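Local coordinates for protein geranylgeranyl pyrophosphate synthase (Corynebacterium glutamicum, PDB 3LK5) that probably builds isoprenoid diphosphate chains by magnesium-dependent prenyl transfer, at residues 192-195 against 196-200; 203-206 against 207-211. One frame throughout, in Å; residues are numbered along the deposited sequence.

Contact 1 of 2, residues 192-195 against 196-200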
loop_
_atom_site.group_PDB
_atom_site.type_symbol
_atom_site.label_atom_id
_atom_site.label_comp_id
_atom_site.label_asym_id
_atom_site.label_seq_id
_atom_site.Cartn_x
_atom_site.Cartn_y
_atom_site.Cartn_z
ATOM N N LEU A 192 8.180 9.176 -6.582
ATOM C CA LEU A 192 7.994 9.127 -8.030
ATOM C C LEU A 192 8.903 10.149 -8.721
ATOM O O LEU A 192 9.505 9.850 -9.759
ATOM C CB LEU A 192 6.525 9.371 -8.429
ATOM C CG LEU A 192 5.640 8.137 -8.237
ATOM C CD1 LEU A 192 4.135 8.519 -8.219
ATOM C CD2 LEU A 192 5.963 7.109 -9.325
ATOM N N LEU A 193 8.954 11.367 -8.186
ATOM C CA LEU A 193 9.817 12.404 -8.769
ATOM C C LEU A 193 11.299 12.006 -8.715
ATOM O O LEU A 193 12.053 12.273 -9.664
ATOM C CB LEU A 193 9.594 13.754 -8.080
ATOM C CG LEU A 193 10.409 14.948 -8.589
ATOM C CD1 LEU A 193 10.214 15.142 -10.119
ATOM C CD2 LEU A 193 9.955 16.173 -7.854
ATOM N N ASP A 194 11.697 11.366 -7.617
ATOM C CA ASP A 194 13.082 10.901 -7.380
ATOM C C ASP A 194 13.516 9.791 -8.354
ATOM O O ASP A 194 14.645 9.812 -8.895
ATOM C CB ASP A 194 13.206 10.406 -5.944
ATOM C CG ASP A 194 14.632 10.356 -5.458
ATOM O OD1 ASP A 194 15.436 11.250 -5.795
ATOM O OD2 ASP A 194 14.952 9.424 -4.707
ATOM N N ILE A 195 12.622 8.827 -8.566
ATOM C CA ILE A 195 12.794 7.759 -9.558
ATOM C C ILE A 195 13.043 8.328 -10.946
ATOM O O ILE A 195 13.892 7.817 -11.704
ATOM C CB ILE A 195 11.529 6.817 -9.619
ATOM C CG1 ILE A 195 11.428 5.977 -8.365
ATOM C CG2 ILE A 195 11.558 5.888 -10.844
ATOM C CD1 ILE A 195 12.719 5.435 -7.923
ATOM N N TYR A 196 12.296 9.380 -11.266
ATOM C CA TYR A 196 12.396 10.040 -12.543
ATOM C C TYR A 196 13.803 10.655 -12.652
ATOM O O TYR A 196 14.511 10.464 -13.666
ATOM C CB TYR A 196 11.303 11.108 -12.696
ATOM C CG TYR A 196 11.474 12.022 -13.887
ATOM C CD1 TYR A 196 10.916 11.704 -15.145
ATOM C CD2 TYR A 196 12.196 13.205 -13.773
ATOM C CE1 TYR A 196 11.090 12.559 -16.254
ATOM C CE2 TYR A 196 12.379 14.060 -14.869
ATOM C CZ TYR A 196 11.829 13.730 -16.099
ATOM O OH TYR A 196 12.012 14.581 -17.162
ATOM N N LEU A 197 14.206 11.408 -11.631
ATOM C CA LEU A 197 15.557 12.025 -11.696
ATOM C C LEU A 197 16.654 10.991 -11.906
ATOM O O LEU A 197 17.587 11.229 -12.708
ATOM C CB LEU A 197 15.842 12.893 -10.459
ATOM C CG LEU A 197 14.849 14.010 -10.092
ATOM C CD1 LEU A 197 15.401 14.812 -8.906
ATOM C CD2 LEU A 197 14.585 14.944 -11.241
ATOM N N GLU A 198 16.564 9.859 -11.212
ATOM C CA GLU A 198 17.577 8.815 -11.315
ATOM C C GLU A 198 17.573 8.129 -12.662
ATOM O O GLU A 198 18.632 7.802 -13.196
ATOM C CB GLU A 198 17.412 7.755 -10.234
ATOM C CG GLU A 198 17.909 8.159 -8.878
ATOM C CD GLU A 198 17.519 7.151 -7.812
ATOM O OE1 GLU A 198 16.630 6.304 -8.091
ATOM O OE2 GLU A 198 18.099 7.187 -6.707
ATOM N N SER A 199 16.376 7.908 -13.208
ATOM C CA SER A 199 16.236 7.193 -14.454
ATOM C C SER A 199 16.634 8.076 -15.645
ATOM O O SER A 199 17.160 7.572 -16.640
ATOM C CB SER A 199 14.799 6.654 -14.596
ATOM O OG SER A 199 13.885 7.721 -14.809
ATOM N N HIS A 200 16.388 9.380 -15.536
ATOM C CA HIS A 200 16.707 10.344 -16.584
ATOM C C HIS A 200 18.080 11.025 -16.356
ATOM O O HIS A 200 18.425 11.993 -17.047
ATOM C CB HIS A 200 15.598 11.384 -16.676
ATOM C CG HIS A 200 14.329 10.849 -17.274
ATOM N ND1 HIS A 200 13.593 9.840 -16.687
ATOM C CD2 HIS A 200 13.688 11.156 -18.430
ATOM C CE1 HIS A 200 12.547 9.558 -17.448
ATOM N NE2 HIS A 200 12.579 10.346 -18.508
HETATM O O HOH W 1 17.999 9.974 -6.077
#

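Contact 2 of 2, residues 203-206 against 207-211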
loop_
_atom_site.group_PDB
_atom_site.type_symbol
_atom_site.label_atom_id
_atom_site.label_comp_id
_atom_site.label_asym_id
_atom_site.label_seq_id
_atom_site.Cartn_x
_atom_site.Cartn_y
_atom_site.Cartn_z
ATOM N N GLU A 203 19.767 16.594 -13.818
ATOM C CA GLU A 203 20.693 17.363 -12.979
ATOM C C GLU A 203 20.085 18.661 -12.424
ATOM O O GLU A 203 20.826 19.549 -11.971
ATOM C CB GLU A 203 21.994 17.693 -13.761
ATOM C CG GLU A 203 22.692 16.484 -14.396
ATOM C CD GLU A 203 23.878 16.877 -15.281
ATOM O OE1 GLU A 203 24.204 18.083 -15.354
ATOM O OE2 GLU A 203 24.492 15.976 -15.883
ATOM N N SER A 204 18.753 18.785 -12.447
ATOM C CA SER A 204 18.107 20.003 -11.942
ATOM C C SER A 204 18.222 20.099 -10.416
ATOM O O SER A 204 17.827 19.147 -9.708
ATOM C CB SER A 204 16.618 20.001 -12.290
ATOM O OG SER A 204 15.969 21.111 -11.690
ATOM N N VAL A 205 18.707 21.245 -9.932
ATOM C CA VAL A 205 18.772 21.559 -8.490
ATOM C C VAL A 205 17.341 21.711 -7.968
ATOM O O VAL A 205 16.983 21.179 -6.895
ATOM C CB VAL A 205 19.562 22.858 -8.222
ATOM C CG1 VAL A 205 19.592 23.173 -6.726
ATOM C CG2 VAL A 205 21.005 22.730 -8.720
ATOM N N GLU A 206 16.524 22.403 -8.769
ATOM C CA GLU A 206 15.110 22.668 -8.472
ATOM C C GLU A 206 14.314 21.399 -8.266
ATOM O O GLU A 206 13.448 21.318 -7.374
ATOM C CB GLU A 206 14.464 23.405 -9.634
ATOM C CG GLU A 206 13.793 24.693 -9.250
ATOM C CD GLU A 206 14.813 25.752 -8.876
ATOM O OE1 GLU A 206 15.786 25.955 -9.649
ATOM O OE2 GLU A 206 14.649 26.382 -7.804
ATOM N N LEU A 207 14.572 20.406 -9.111
ATOM C CA LEU A 207 13.810 19.180 -9.001
ATOM C C LEU A 207 14.260 18.360 -7.807
ATOM O O LEU A 207 13.438 17.735 -7.141
ATOM C CB LEU A 207 13.849 18.378 -10.289
ATOM C CG LEU A 207 13.002 19.023 -11.400
ATOM C CD1 LEU A 207 13.312 18.331 -12.714
ATOM C CD2 LEU A 207 11.487 18.982 -11.104
ATOM N N ALA A 208 15.565 18.359 -7.536
ATOM C CA ALA A 208 16.090 17.710 -6.331
ATOM C C ALA A 208 15.497 18.372 -5.085
ATOM O O ALA A 208 15.139 17.648 -4.120
ATOM C CB ALA A 208 17.645 17.766 -6.292
ATOM N N ASP A 209 15.373 19.707 -5.102
ATOM C CA ASP A 209 14.690 20.474 -4.018
ATOM C C ASP A 209 13.247 19.974 -3.783
ATOM O O ASP A 209 12.809 19.837 -2.632
ATOM C CB ASP A 209 14.591 21.982 -4.320
ATOM C CG ASP A 209 15.934 22.718 -4.229
ATOM O OD1 ASP A 209 16.888 22.258 -3.547
ATOM O OD2 ASP A 209 16.019 23.808 -4.853
ATOM N N SER A 210 12.512 19.756 -4.877
ATOM C CA SER A 210 11.150 19.244 -4.775
ATOM C C SER A 210 11.110 17.886 -4.125
ATOM O O SER A 210 10.245 17.628 -3.268
ATOM C CB SER A 210 10.446 19.203 -6.138
ATOM O OG SER A 210 10.309 20.528 -6.643
ATOM N N VAL A 211 12.024 17.012 -4.528
ATOM C CA VAL A 211 12.109 15.707 -3.912
ATOM C C VAL A 211 12.327 15.867 -2.389
ATOM O O VAL A 211 11.651 15.221 -1.572
ATOM C CB VAL A 211 13.233 14.874 -4.512
ATOM C CG1 VAL A 211 13.419 13.601 -3.706
ATOM C CG2 VAL A 211 12.956 14.550 -6.001
#

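Contact 1 of 2, residues 192-195 against 196-200
Leu193 O lies near the plane of the Tyr196 ring, at its edge; the close approach is made by Tyr196 CB, 3.3 Å from Leu193 O. The contact is the C-terminal turn of helix 170-199 plus His200, the first residue to leave helical geometry, in the all-helical isoprenoid synthase fold. One face of the phenol is met by His200 CG, displaced toward the rim, while Leu197 CD2 lies in plane at another edge. On the imidazole side of the pair, Tyr196 CE1 sits 3.4 Å above the His200 plane, over its centre. A chi1 of 169° sets Tyr196 CG anti to the backbone N and beside the carbonyl carbon, which carries the ring toward the helix end. The i to i+4 ladder is regular: Leu197 N donates to Leu193 O at 3.0 Å, and matching bonds run from Tyr196, Glu198 and Ser199 back to Leu192, Asp194 and Ile195.

Asp194, one of the magnesium-binding aspartates, stands one turn before Glu198. The two carboxylates do not bond directly: Asp194 OD2 and Glu198 OE2 are 4.3 Å apart. A water links them instead, donating to Asp194 OD1 and to Glu198 OE2 at 2.9 Å each. Asp194 OD2 has a salt bridge to Lys215, so both oxygens of this carboxylate have partners. The Glu198 side chain also touches Asp112 of the DDxxD motif, another magnesium-binding residue, so the pair borders the metal site, which holds no metal in this chain. Ile195 crosses Glu198 at a slant, its CD1 4.0 Å from Glu198 OE1, and packs against Leu150 of the second subunit. At the helix terminus Ser199 OG lies 2.8 Å from His200 ND1 in the imidazole plane, a hydrogen bond whose donor may be either atom.

Contact 2 of 2, residues 203-206 against 207-211
Leu207 N donates to Ser204 OG at 3.0 Å with an N-H...O angle of 153°, so the hydroxyl accepts from a backbone amide of the first turn. Ser204 OG is turned anti to its own backbone N (chi1 174°), and the serine's CB points toward the following residues. The leucine folds back over the same serine, Leu207 CD1 meeting Ser204 CB at 3.7 Å, which puts a hydrophobic contact beside the polar one. This is an N-cap: Ser204 directly precedes helix 205-231, and its backbone O also accepts from Ala208 N at 3.2 Å. The next rung, Asp209 N to Val205 O, is shorter at 2.8 Å.

The Asp209 side chain runs alongside that of Val205, pointing the same way, with Asp209 CG 3.3 Å from Val205 O. Glu206 bends at chi2 and approaches Asp209, leaving Glu206 OE2 4.1 Å from Asp209 OD2. The two carboxylates stand almost at right angles, their planes 83° apart, and their like charges are probably mutually unfavourable. Asp209 OD1, however, is engaged in a salt bridge to Arg336. The backbone O of Glu206 accepts from Ser210 N and, weakly, from Ser210 OG at 3.3 Å.

Outside this turn, Asn202 OD1 accepts from Ser204 N, two residues on, as in an Asx turn, and so helps to position the cap residue; Asn202 also packs on Leu207. Val205 rests on Ala287 and Gln291 of helix 284-296, while Ser210 touches Ile43 of the second subunit.

Along the chain, contact 1 comes first, finishing helix 170-199, and contact 2 follows after a short connection, starting helix 205-231. Each lies within one continuous stretch and closes no loop of its own; the loop is the short link between the two helices. The contacts are in series, neither enclosing nor crossing the other. Their centres are about 10 Å apart, because the connection brings the second helix back against the first. Side chains seal the hairpin: Leu193 CD2 meets Ser210 CB at 3.5 Å, Leu197 CD2 meets Leu207 CB at 3.6 Å, and Val211 CG1 lies 3.7 Å from Asp194 OD1, so helix 205-231 packs directly beside Asp194.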